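Local coordinates for protein GDP-L-fucose synthase (Campylobacter jejuni subsp. jejuni serotype O:2, PDB 7CXT) that probably acts as an NADPH-dependent C4 reductase that converts a GDP-linked 4-keto sugar, a GDP-6-O-methyl-4-keto-L-xylo-heptose, in nucleotide-sugar biosynthesis, at residues Y10-K15 with V62-V67; K103-G108 with I161-N166. All coordinates share one frame; numbering follows the deposited sequence.

Contact 1: residues Y10-K15 with V62-V67; sequences YIAGHK and VFLTAV. With NDP (NADPH dihydro-nicotinamide-adenine-dinucleotide phosphate), chain C.
The carbonyl oxygen of Ala12 is gripped twice by Thr65. Thr65 OG1 donates a hydrogen bond to Ala12 O at 2.6 Å, lying in the carbonyl plane, whereas Thr65 N reaches the same oxygen at 3.2 Å from 36° above that plane. The first torsion of Thr65 (chi1 79°) tucks OG1 between its own backbone N and carbonyl carbon, which brings the hydroxyl round to the end of strand 10-12; Gly13 O lies 3.0 Å from Thr65 OG1 as well. Upstream the pairing is parallel, the strand axes 8° apart: Phe63 N donates to Tyr10 O at 2.9 Å, and Ala12 N to Phe63 O at 2.8 Å. Beyond it Gly13, with positive phi, begins the glycine-rich turn of a Rossmann fold, and its CA packs 3.8 Å from Ala66 CB. Cofactor atoms follow directly, Ala66 CA standing 3.2 Å from O4B of the adenosine ribose of NADPH. On one face of the sheet Tyr10 and Val62 lie side by side, with Val62 and Leu64 under helix 78-98; on the other, Ile11 and Phe63 meet helix 17-28, which Thr65, just past the strand, also touches, and strand 103-109 continues the sheet beyond 61-64.

Contact 2: residues K103-G108 with I161-N166; sequences KLVFFG and ITLVLN. With NDP (NADPH dihydro-nicotinamide-adenine-dinucleotide phosphate), chain C.
Strands 103-109 and 160-165 are neighbours in the parallel sheet of the Rossmann fold, and their C-terminal ends border the nicotinamide half of the bound NADPH. The register is carried by backbone bonds that alternate across the pair: Phe106 N donates to Ile161 O at 2.8 Å and Leu163 N to Phe106 O at 2.9 Å, both nearly straight at hydrogen. Gly108 N comes to Leu163 O at 2.6 Å from above the carbonyl plane, 38° out of it, and the ladder ends in a weak bond from Leu165 N to Gly108 O. Gly108 CA comes to 4.0 Å from Val164 CA, an approach that the absent side chain permits.

Side chains sort onto two faces. On one, Phe106 and Thr162 run alongside each other, and Thr162 OG1 meets the ring edge in plane, 3.5 Å from Phe106 CD2. On the other, Val105 CG1 sits over a face of the Phe107 ring, offset toward its rim, while also touching Leu163 CD1 at 3.9 Å. With chi1 of 63° setting CG between its N and carbonyl carbon, Leu165 reaches Phe107 CD1 through CD2, and its CG lies 3.5 Å from NADPH C6N.

Thr162 OG1 is buried with no hydrogen-bonding partner in the model, its hydroxyl resting against an aromatic edge. At the cofactor end, Phe107 O accepts a hydrogen bond from Lys142 NZ and a weak one from ribose O3D, and the nearby lysine charge would probably polarise this carbonyl, while Leu165 offers the nicotinamide an apolar flank.

Overall arrangement
Contacts 1 and 2 are alternate pairings of one parallel sheet, their centres 11 Å apart, separated by the pairing of strand 61-64 with strand 103-109. The seam has two probable hydrogen bonds: Val105 N lies 2.9 Å from Val62 O, and Leu64 N is 2.9 Å from Val105 O. Packing continues it, with Leu64 CD2 3.7 Å from Phe106 CD1. Both contacts meet NADPH at the C-terminal ends of their strands but share it out: 10-15 with 62-67 lies chiefly along the adenosine side, although Thr65 and Val67 also touch the nicotinamide ribose, while 103-108 with 161-166 borders that ribose and the nicotinamide. Thr17, Ala18, Asp43, Leu44, Lys142 and Leu168 add hydrogen bonds to the cofactor.

Contact 1: residues Y10-K15 with V62-V67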
loop_
_atom_site.group_PDB
_atom_site.type_symbol
_atom_site.label_atom_id
_atom_site.label_comp_id
_atom_site.label_asym_id
_atom_site.label_seq_id
_atom_site.Cartn_x
_atom_site.Cartn_y
_atom_site.Cartn_z
ATOM N N TYR A 10 -1.410 -1.264 -24.522
ATOM C CA TYR A 10 -2.396 -1.928 -23.683
ATOM C C TYR A 10 -3.088 -0.885 -22.804
ATOM O O TYR A 10 -2.430 -0.194 -22.025
ATOM C CB TYR A 10 -1.717 -3.003 -22.828
ATOM C CG TYR A 10 -2.572 -3.619 -21.750
ATOM C CD1 TYR A 10 -3.877 -4.021 -22.006
ATOM C CD2 TYR A 10 -2.046 -3.846 -20.463
ATOM C CE1 TYR A 10 -4.663 -4.625 -21.001
ATOM C CE2 TYR A 10 -2.815 -4.428 -19.465
ATOM C CZ TYR A 10 -4.127 -4.819 -19.738
ATOM O OH TYR A 10 -4.888 -5.383 -18.731
ATOM N N ILE A 11 -4.406 -0.767 -22.940
ATOM C CA ILE A 11 -5.241 0.027 -22.042
ATOM C C ILE A 11 -5.950 -0.959 -21.121
ATOM O O ILE A 11 -6.917 -1.616 -21.527
ATOM C CB ILE A 11 -6.265 0.885 -22.794
ATOM C CG1 ILE A 11 -5.597 1.851 -23.786
ATOM C CG2 ILE A 11 -7.171 1.621 -21.789
ATOM C CD1 ILE A 11 -5.533 1.298 -25.199
ATOM N N ALA A 12 -5.471 -1.095 -19.887
ATOM C CA ALA A 12 -6.125 -2.006 -18.952
ATOM C C ALA A 12 -7.468 -1.425 -18.535
ATOM O O ALA A 12 -7.569 -0.224 -18.264
ATOM C CB ALA A 12 -5.238 -2.238 -17.727
ATOM N N GLY A 13 -8.491 -2.270 -18.443
ATOM C CA GLY A 13 -9.797 -1.743 -18.055
ATOM C C GLY A 13 -10.462 -0.878 -19.114
ATOM O O GLY A 13 -11.083 0.140 -18.788
ATOM N N HIS A 14 -10.348 -1.263 -20.378
ATOM C CA HIS A 14 -10.648 -0.355 -21.477
ATOM C C HIS A 14 -12.139 -0.039 -21.641
ATOM O O HIS A 14 -12.477 0.867 -22.409
ATOM C CB HIS A 14 -10.120 -0.947 -22.766
ATOM C CG HIS A 14 -10.888 -2.151 -23.219
ATOM N ND1 HIS A 14 -10.792 -3.371 -22.585
ATOM C CD2 HIS A 14 -11.771 -2.320 -24.234
ATOM C CE1 HIS A 14 -11.583 -4.241 -23.190
ATOM N NE2 HIS A 14 -12.182 -3.630 -24.196
ATOM N N LYS A 15 -13.040 -0.789 -20.997
ATOM C CA LYS A 15 -14.470 -0.508 -21.092
ATOM C C LYS A 15 -14.962 0.548 -20.101
ATOM O O LYS A 15 -16.098 1.017 -20.243
ATOM C CB LYS A 15 -15.270 -1.812 -20.917
ATOM C CG LYS A 15 -15.026 -2.753 -22.107
ATOM C CD LYS A 15 -16.306 -3.317 -22.694
ATOM C CE LYS A 15 -16.731 -4.599 -21.967
ATOM N NZ LYS A 15 -17.538 -5.510 -22.841
ATOM N N VAL A 62 1.530 1.064 -21.454
ATOM C CA VAL A 62 0.432 0.581 -20.622
ATOM C C VAL A 62 -0.290 1.780 -20.014
ATOM O O VAL A 62 0.350 2.666 -19.439
ATOM C CB VAL A 62 0.947 -0.367 -19.518
ATOM C CG1 VAL A 62 -0.180 -0.733 -18.544
ATOM C CG2 VAL A 62 1.585 -1.621 -20.148
ATOM N N PHE A 63 -1.621 1.821 -20.169
ATOM C CA PHE A 63 -2.494 2.777 -19.481
ATOM C C PHE A 63 -3.344 1.959 -18.523
ATOM O O PHE A 63 -4.238 1.230 -18.969
ATOM C CB PHE A 63 -3.409 3.537 -20.447
ATOM C CG PHE A 63 -2.718 4.558 -21.290
ATOM C CD1 PHE A 63 -2.538 5.859 -20.823
ATOM C CD2 PHE A 63 -2.288 4.238 -22.569
ATOM C CE1 PHE A 63 -1.905 6.803 -21.617
ATOM C CE2 PHE A 63 -1.667 5.179 -23.369
ATOM C CZ PHE A 63 -1.484 6.463 -22.894
ATOM N N LEU A 64 -3.096 2.092 -17.215
ATOM C CA LEU A 64 -3.730 1.221 -16.203
ATOM C C LEU A 64 -4.942 1.939 -15.610
ATOM O O LEU A 64 -4.833 2.641 -14.606
ATOM C CB LEU A 64 -2.734 0.830 -15.105
ATOM C CG LEU A 64 -3.238 0.091 -13.849
ATOM C CD1 LEU A 64 -4.039 -1.186 -14.206
ATOM C CD2 LEU A 64 -2.086 -0.258 -12.931
ATOM N N THR A 65 -6.115 1.738 -16.216
ATOM C CA THR A 65 -7.330 2.375 -15.725
ATOM C C THR A 65 -8.201 1.470 -14.867
ATOM O O THR A 65 -9.127 1.978 -14.228
ATOM C CB THR A 65 -8.189 2.917 -16.892
ATOM O OG1 THR A 65 -8.923 1.849 -17.511
ATOM C CG2 THR A 65 -7.321 3.598 -17.941
ATOM N N ALA A 66 -7.950 0.159 -14.836
ATOM C CA ALA A 66 -8.852 -0.744 -14.132
ATOM C C ALA A 66 -8.790 -0.540 -12.620
ATOM O O ALA A 66 -7.709 -0.435 -12.034
ATOM C CB ALA A 66 -8.521 -2.194 -14.469
ATOM N N VAL A 67 -9.957 -0.574 -11.977
ATOM C CA VAL A 67 -10.069 -0.245 -10.557
ATOM C C VAL A 67 -11.350 -0.874 -10.047
ATOM O O VAL A 67 -12.306 -1.064 -10.805
ATOM C CB VAL A 67 -10.073 1.295 -10.343
ATOM C CG1 VAL A 67 -11.304 1.920 -11.035
ATOM C CG2 VAL A 67 -10.089 1.687 -8.861
HETATM P PA NDP C . -14.432 2.530 -14.121
HETATM O O1A NDP C . -14.851 1.928 -12.825
HETATM O O2A NDP C . -15.356 3.430 -14.896
HETATM O O5B NDP C . -13.993 1.317 -15.138
HETATM C C5B NDP C . -13.083 0.541 -14.441
HETATM C C4B NDP C . -12.737 -0.640 -15.373
HETATM O O4B NDP C . -11.926 -1.589 -14.688
HETATM C C3B NDP C . -14.068 -1.322 -15.792
HETATM O O3B NDP C . -14.090 -1.507 -17.185
HETATM C C2B NDP C . -13.955 -2.701 -15.084
HETATM O O2B NDP C . -14.420 -3.703 -15.797
HETATM C C1B NDP C . -12.405 -2.849 -15.042
HETATM N N9A NDP C . -12.008 -3.797 -14.019
HETATM C C8A NDP C . -12.230 -3.731 -12.619
HETATM N N7A NDP C . -11.734 -4.778 -11.966
HETATM C C5A NDP C . -11.159 -5.588 -13.000
HETATM C C6A NDP C . -10.485 -6.818 -12.973
HETATM N N6A NDP C . -10.262 -7.520 -11.794
HETATM N N1A NDP C . -10.016 -7.375 -14.104
HETATM C C2A NDP C . -10.261 -6.671 -15.266
HETATM N N3A NDP C . -10.873 -5.509 -15.461
HETATM C C4A NDP C . -11.331 -4.978 -14.272
HETATM O O3 NDP C . -13.016 3.270 -13.697
HETATM P PN NDP C . -12.897 4.792 -14.215
HETATM O O1N NDP C . -13.882 5.624 -13.490
HETATM O O2N NDP C . -12.562 4.995 -15.678
HETATM O O5D NDP C . -11.432 5.348 -13.426
HETATM C C5D NDP C . -10.310 4.828 -14.014
HETATM C C4D NDP C . -9.123 5.281 -13.174
HETATM O O4D NDP C . -9.348 6.654 -12.741
HETATM C C3D NDP C . -9.068 4.423 -11.851
HETATM O O3D NDP C . -7.744 4.264 -11.486
HETATM C C2D NDP C . -9.792 5.323 -10.838
HETATM O O2D NDP C . -9.368 5.133 -9.513
HETATM C C1D NDP C . -9.276 6.692 -11.318
HETATM N N1N NDP C . -10.150 7.743 -10.804
HETATM C C2N NDP C . -11.448 7.924 -11.296
HETATM C C3N NDP C . -12.322 8.728 -10.588
HETATM C C7N NDP C . -13.689 8.921 -11.074
HETATM O O7N NDP C . -14.482 9.760 -10.603
HETATM N N7N NDP C . -14.130 8.098 -12.103
HETATM C C4N NDP C . -11.939 9.391 -9.329
HETATM C C5N NDP C . -10.490 9.333 -9.075
HETATM C C6N NDP C . -9.680 8.552 -9.786
HETATM P P2B NDP C . -16.169 -4.110 -15.542
HETATM O O1X NDP C . -16.764 -2.883 -16.151
HETATM O O2X NDP C . -16.232 -5.405 -16.359
HETATM O O3X NDP C . -16.176 -4.223 -14.046
#

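Contact 2: residues K103-G108 with I161-N166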
loop_
_atom_site.group_PDB
_atom_site.type_symbol
_atom_site.label_atom_id
_atom_site.label_comp_id
_atom_site.label_asym_id
_atom_site.label_seq_id
_atom_site.Cartn_x
_atom_site.Cartn_y
_atom_site.Cartn_z
ATOM N N LYS A 103 6.867 2.657 -21.122
ATOM C CA LYS A 103 6.284 3.567 -20.142
ATOM C C LYS A 103 4.917 3.053 -19.717
ATOM O O LYS A 103 4.253 2.307 -20.442
ATOM C CB LYS A 103 6.138 4.999 -20.685
ATOM C CG LYS A 103 7.443 5.670 -21.037
ATOM C CD LYS A 103 7.227 7.041 -21.678
ATOM C CE LYS A 103 6.983 8.112 -20.648
ATOM N NZ LYS A 103 7.096 9.478 -21.268
ATOM N N LEU A 104 4.500 3.473 -18.526
ATOM C CA LEU A 104 3.213 3.092 -17.976
ATOM C C LEU A 104 2.606 4.317 -17.315
ATOM O O LEU A 104 3.318 5.137 -16.729
ATOM C CB LEU A 104 3.365 1.938 -16.966
ATOM C CG LEU A 104 2.140 1.447 -16.193
ATOM C CD1 LEU A 104 2.337 -0.056 -15.860
ATOM C CD2 LEU A 104 1.859 2.246 -14.922
ATOM N N VAL A 105 1.287 4.442 -17.402
ATOM C CA VAL A 105 0.577 5.508 -16.713
ATOM C C VAL A 105 -0.446 4.881 -15.795
ATOM O O VAL A 105 -1.285 4.089 -16.236
ATOM C CB VAL A 105 -0.100 6.491 -17.684
ATOM C CG1 VAL A 105 -1.085 7.356 -16.908
ATOM C CG2 VAL A 105 0.945 7.366 -18.336
ATOM N N PHE A 106 -0.381 5.246 -14.525
ATOM C CA PHE A 106 -1.299 4.761 -13.516
ATOM C C PHE A 106 -2.128 5.935 -13.025
ATOM O O PHE A 106 -1.627 7.060 -12.934
ATOM C CB PHE A 106 -0.522 4.093 -12.363
ATOM C CG PHE A 106 -1.357 3.796 -11.160
ATOM C CD1 PHE A 106 -2.488 2.995 -11.263
ATOM C CD2 PHE A 106 -1.011 4.315 -9.919
ATOM C CE1 PHE A 106 -3.271 2.731 -10.146
ATOM C CE2 PHE A 106 -1.770 4.047 -8.794
ATOM C CZ PHE A 106 -2.904 3.233 -8.905
ATOM N N PHE A 107 -3.400 5.698 -12.735
ATOM C CA PHE A 107 -4.268 6.791 -12.312
ATOM C C PHE A 107 -4.525 6.701 -10.815
ATOM O O PHE A 107 -4.964 5.660 -10.307
ATOM C CB PHE A 107 -5.561 6.797 -13.114
ATOM C CG PHE A 107 -5.340 7.118 -14.557
ATOM C CD1 PHE A 107 -5.299 8.439 -14.991
ATOM C CD2 PHE A 107 -5.112 6.113 -15.468
ATOM C CE1 PHE A 107 -5.064 8.740 -16.324
ATOM C CE2 PHE A 107 -4.881 6.405 -16.805
ATOM C CZ PHE A 107 -4.849 7.725 -17.233
ATOM N N GLY A 108 -4.198 7.789 -10.111
ATOM C CA GLY A 108 -4.445 7.895 -8.691
ATOM C C GLY A 108 -5.782 8.534 -8.399
ATOM O O GLY A 108 -6.546 8.897 -9.292
ATOM N N ILE A 161 4.457 6.387 -14.301
ATOM C CA ILE A 161 4.020 7.711 -13.860
ATOM C C ILE A 161 2.594 7.636 -13.305
ATOM O O ILE A 161 1.684 7.118 -13.967
ATOM C CB ILE A 161 4.085 8.741 -15.007
ATOM C CG1 ILE A 161 5.439 8.703 -15.731
ATOM C CG2 ILE A 161 3.816 10.125 -14.486
ATOM C CD1 ILE A 161 6.643 8.844 -14.824
ATOM N N THR A 162 2.384 8.230 -12.136
ATOM C CA THR A 162 1.066 8.297 -11.518
ATOM C C THR A 162 0.455 9.673 -11.729
ATOM O O THR A 162 1.074 10.693 -11.401
ATOM C CB THR A 162 1.155 7.983 -10.021
ATOM O OG1 THR A 162 1.649 6.650 -9.855
ATOM C CG2 THR A 162 -0.224 8.105 -9.349
ATOM N N LEU A 163 -0.759 9.696 -12.264
ATOM C CA LEU A 163 -1.534 10.915 -12.436
ATOM C C LEU A 163 -2.749 10.819 -11.528
ATOM O O LEU A 163 -3.502 9.837 -11.597
ATOM C CB LEU A 163 -1.968 11.101 -13.897
ATOM C CG LEU A 163 -0.836 11.035 -14.929
ATOM C CD1 LEU A 163 -1.362 11.191 -16.372
ATOM C CD2 LEU A 163 0.212 12.102 -14.621
ATOM N N VAL A 164 -2.934 11.816 -10.668
ATOM C CA VAL A 164 -3.949 11.758 -9.618
ATOM C C VAL A 164 -5.087 12.703 -9.968
ATOM O O VAL A 164 -4.855 13.895 -10.212
ATOM C CB VAL A 164 -3.348 12.113 -8.247
ATOM C CG1 VAL A 164 -4.347 11.805 -7.143
ATOM C CG2 VAL A 164 -2.028 11.369 -8.056
ATOM N N LEU A 165 -6.321 12.193 -9.940
ATOM C CA LEU A 165 -7.479 13.012 -10.284
ATOM C C LEU A 165 -8.576 12.858 -9.239
ATOM O O LEU A 165 -8.563 11.919 -8.431
ATOM C CB LEU A 165 -8.051 12.661 -11.659
ATOM C CG LEU A 165 -8.594 11.230 -11.757
ATOM C CD1 LEU A 165 -9.804 11.211 -12.668
ATOM C CD2 LEU A 165 -7.519 10.281 -12.277
ATOM N N ASN A 166 -9.531 13.805 -9.259
ATOM C CA ASN A 166 -10.640 13.788 -8.302
ATOM C C ASN A 166 -11.921 13.164 -8.855
ATOM O O ASN A 166 -12.220 12.014 -8.532
ATOM C CB ASN A 166 -10.907 15.192 -7.772
ATOM C CG ASN A 166 -9.962 15.555 -6.642
ATOM O OD1 ASN A 166 -9.667 14.715 -5.782
ATOM N ND2 ASN A 166 -9.433 16.773 -6.668
HETATM P PA NDP C . -14.432 2.530 -14.121
HETATM O O1A NDP C . -14.851 1.928 -12.825
HETATM O O2A NDP C . -15.356 3.430 -14.896
HETATM O O5B NDP C . -13.993 1.317 -15.138
HETATM C C5B NDP C . -13.083 0.541 -14.441
HETATM C C4B NDP C . -12.737 -0.640 -15.373
HETATM O O4B NDP C . -11.926 -1.589 -14.688
HETATM C C3B NDP C . -14.068 -1.322 -15.792
HETATM O O3B NDP C . -14.090 -1.507 -17.185
HETATM C C2B NDP C . -13.955 -2.701 -15.084
HETATM O O2B NDP C . -14.420 -3.703 -15.797
HETATM C C1B NDP C . -12.405 -2.849 -15.042
HETATM N N9A NDP C . -12.008 -3.797 -14.019
HETATM C C8A NDP C . -12.230 -3.731 -12.619
HETATM N N7A NDP C . -11.734 -4.778 -11.966
HETATM C C5A NDP C . -11.159 -5.588 -13.000
HETATM C C6A NDP C . -10.485 -6.818 -12.973
HETATM N N6A NDP C . -10.262 -7.520 -11.794
HETATM N N1A NDP C . -10.016 -7.375 -14.104
HETATM C C2A NDP C . -10.261 -6.671 -15.266
HETATM N N3A NDP C . -10.873 -5.509 -15.461
HETATM C C4A NDP C . -11.331 -4.978 -14.272
HETATM O O3 NDP C . -13.016 3.270 -13.697
HETATM P PN NDP C . -12.897 4.792 -14.215
HETATM O O1N NDP C . -13.882 5.624 -13.490
HETATM O O2N NDP C . -12.562 4.995 -15.678
HETATM O O5D NDP C . -11.432 5.348 -13.426
HETATM C C5D NDP C . -10.310 4.828 -14.014
HETATM C C4D NDP C . -9.123 5.281 -13.174
HETATM O O4D NDP C . -9.348 6.654 -12.741
HETATM C C3D NDP C . -9.068 4.423 -11.851
HETATM O O3D NDP C . -7.744 4.264 -11.486
HETATM C C2D NDP C . -9.792 5.323 -10.838
HETATM O O2D NDP C . -9.368 5.133 -9.513
HETATM C C1D NDP C . -9.276 6.692 -11.318
HETATM N N1N NDP C . -10.150 7.743 -10.804
HETATM C C2N NDP C . -11.448 7.924 -11.296
HETATM C C3N NDP C . -12.322 8.728 -10.588
HETATM C C7N NDP C . -13.689 8.921 -11.074
HETATM O O7N NDP C . -14.482 9.760 -10.603
HETATM N N7N NDP C . -14.130 8.098 -12.103
HETATM C C4N NDP C . -11.939 9.391 -9.329
HETATM C C5N NDP C . -10.490 9.333 -9.075
HETATM C C6N NDP C . -9.680 8.552 -9.786
HETATM P P2B NDP C . -16.169 -4.110 -15.542
HETATM O O1X NDP C . -16.764 -2.883 -16.151
HETATM O O2X NDP C . -16.232 -5.405 -16.359
HETATM O O3X NDP C . -16.176 -4.223 -14.046
#